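Local structure of ABC transporter periplasmic-binding protein YtfQ (Mycobacterium smegmatis, 6HB0) at residues Gly187-Ser192 with Asp216-Gly221. The protein probably binds a sugar, most likely L-arabinofuranose, as the extracytoplasmic solute-binding component of an ABC transporter. Numbering follows the deposited sequence.
Sequences GDFTRS and DDMGLG
Met218 reaches from the start of helix 216-228 into the type I' turn Gly187-Thr190. Met218 SD lies 3.4 Å from Phe189 N and 3.5 Å from Gly187 C. Bent at chi3 (-60°), the chain brings Met218 CE to the ring, 3.9 Å from Phe189 CD1. Met218 and Gly187 are buried here, and the packing is tight. Close backbone packing continues it. The CA of Arg191 makes a CH...O contact with Asp217 O at 3.3 Å. The CA of Gly221 makes another with Arg191 O at 3.4 Å. With no side chain on Gly221, the two helices come close here.

The Arg191 side is looser. CG is anti to the backbone N (chi1 -173°), and the extended chain runs out past Asp217 O. Leu220 CB sits over one face of the guanidinium, toward its rim. Arg191 NH1 and Asp217 OD1 are 5.3 Å apart; a water lies between them, but it sits too near OD1 for the bridge to be certain. NH2 forms a salt bridge with Glu224, one helical turn beyond Leu220. Asp216 and Asp217 bind a zinc ion.

The contact joins two successive beta-alpha units in one of the two Rossmann-like domains, that of strands 148-154, 179-186 and 210-213. The turn leads from edge strand 179-186 into helix 191-204, where Thr190 is the N-cap. Phe189 leans on helix 160-173, and Leu220 on helix 246-253.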
loop_
_atom_site.group_PDB
_atom_site.type_symbol
_atom_site.label_atom_id
_atom_site.label_comp_id
_atom_site.label_asym_id
_atom_site.label_seq_id
_atom_site.Cartn_x
_atom_site.Cartn_y
_atom_site.Cartn_z
ATOM N N GLY A 187 10.000 14.766 1.782
ATOM C CA GLY A 187 8.929 15.615 2.339
ATOM C C GLY A 187 8.175 14.914 3.494
ATOM O O GLY A 187 7.084 15.364 3.901
ATOM N N ASP A 188 8.720 13.803 3.986
ATOM C CA ASP A 188 8.223 13.098 5.175
ATOM C C ASP A 188 6.759 12.680 5.101
ATOM O O ASP A 188 6.087 12.595 6.102
ATOM C CB ASP A 188 8.438 14.010 6.402
ATOM C CG ASP A 188 9.837 13.825 7.008
ATOM O OD1 ASP A 188 10.240 12.649 7.185
ATOM O OD2 ASP A 188 10.513 14.846 7.334
ATOM N N PHE A 189 6.259 12.451 3.884
ATOM C CA PHE A 189 4.892 12.030 3.677
ATOM C C PHE A 189 3.826 13.015 4.140
ATOM O O PHE A 189 2.666 12.627 4.263
ATOM C CB PHE A 189 4.643 10.650 4.340
ATOM C CG PHE A 189 5.281 9.479 3.625
ATOM C CD1 PHE A 189 5.165 9.333 2.247
ATOM C CD2 PHE A 189 5.983 8.502 4.346
ATOM C CE1 PHE A 189 5.718 8.242 1.608
ATOM C CE2 PHE A 189 6.550 7.415 3.698
ATOM C CZ PHE A 189 6.377 7.266 2.328
ATOM N N THR A 190 4.155 14.289 4.337
ATOM C CA THR A 190 3.162 15.251 4.807
ATOM C C THR A 190 2.940 16.360 3.801
ATOM O O THR A 190 3.797 16.626 2.944
ATOM C CB THR A 190 3.557 15.931 6.133
ATOM O OG1 THR A 190 4.617 16.842 5.901
ATOM C CG2 THR A 190 3.959 14.903 7.175
ATOM N N ARG A 191 1.770 16.978 3.904
ATOM C CA ARG A 191 1.394 18.049 3.024
ATOM C C ARG A 191 2.332 19.235 3.164
ATOM O O ARG A 191 2.824 19.786 2.150
ATOM C CB ARG A 191 -0.046 18.464 3.324
ATOM C CG ARG A 191 -0.586 19.468 2.320
ATOM C CD ARG A 191 -2.008 19.834 2.656
ATOM N NE ARG A 191 -2.685 20.437 1.507
ATOM C CZ ARG A 191 -3.732 19.912 0.864
ATOM N NH1 ARG A 191 -4.263 18.739 1.213
ATOM N NH2 ARG A 191 -4.257 20.579 -0.151
ATOM N N SER A 192 2.645 19.614 4.396
ATOM C CA SER A 192 3.484 20.789 4.583
ATOM C C SER A 192 4.924 20.452 4.155
ATOM O O SER A 192 5.610 21.314 3.633
ATOM C CB SER A 192 3.412 21.325 6.013
ATOM O OG SER A 192 4.103 20.483 6.903
ATOM N N ASP A 216 0.068 10.969 -1.537
ATOM C CA ASP A 216 -0.900 11.974 -1.924
ATOM C C ASP A 216 -0.651 13.292 -1.201
ATOM O O ASP A 216 -0.713 14.330 -1.816
ATOM C CB ASP A 216 -2.370 11.503 -1.715
ATOM C CG ASP A 216 -2.761 11.302 -0.229
ATOM O OD1 ASP A 216 -1.884 10.914 0.588
ATOM O OD2 ASP A 216 -3.955 11.495 0.115
ATOM N N ASP A 217 -0.366 13.253 0.090
ATOM C CA ASP A 217 -0.199 14.506 0.846
ATOM C C ASP A 217 0.925 15.392 0.316
ATOM O O ASP A 217 0.743 16.571 0.152
ATOM C CB ASP A 217 -0.006 14.237 2.324
ATOM C CG ASP A 217 -1.235 13.586 2.964
ATOM O OD1 ASP A 217 -2.395 13.991 2.650
ATOM O OD2 ASP A 217 -1.004 12.676 3.761
ATOM N N MET A 218 2.067 14.806 0.048
ATOM C CA MET A 218 3.191 15.539 -0.506
ATOM C C MET A 218 2.840 16.095 -1.884
ATOM O O MET A 218 3.156 17.245 -2.182
ATOM C CB MET A 218 4.433 14.647 -0.593
ATOM C CG MET A 218 4.969 14.316 0.760
ATOM S SD MET A 218 6.601 13.544 0.711
ATOM C CE MET A 218 6.299 12.040 -0.271
ATOM N N GLY A 219 2.126 15.304 -2.676
ATOM C CA GLY A 219 1.620 15.768 -3.967
ATOM C C GLY A 219 0.669 16.950 -3.820
ATOM O O GLY A 219 0.731 17.894 -4.599
ATOM N N LEU A 220 -0.210 16.924 -2.812
ATOM C CA LEU A 220 -1.112 18.017 -2.644
ATOM C C LEU A 220 -0.383 19.260 -2.181
ATOM O O LEU A 220 -0.716 20.341 -2.607
ATOM C CB LEU A 220 -2.259 17.665 -1.711
ATOM C CG LEU A 220 -3.159 16.529 -2.204
ATOM C CD1 LEU A 220 -3.939 15.885 -1.055
ATOM C CD2 LEU A 220 -4.080 17.098 -3.254
ATOM N N GLY A 221 0.625 19.096 -1.334
ATOM C CA GLY A 221 1.477 20.204 -0.916
ATOM C C GLY A 221 2.164 20.858 -2.086
ATOM O O GLY A 221 2.168 22.089 -2.199
HETATM O O HOH W 1 -3.103 16.325 2.869
#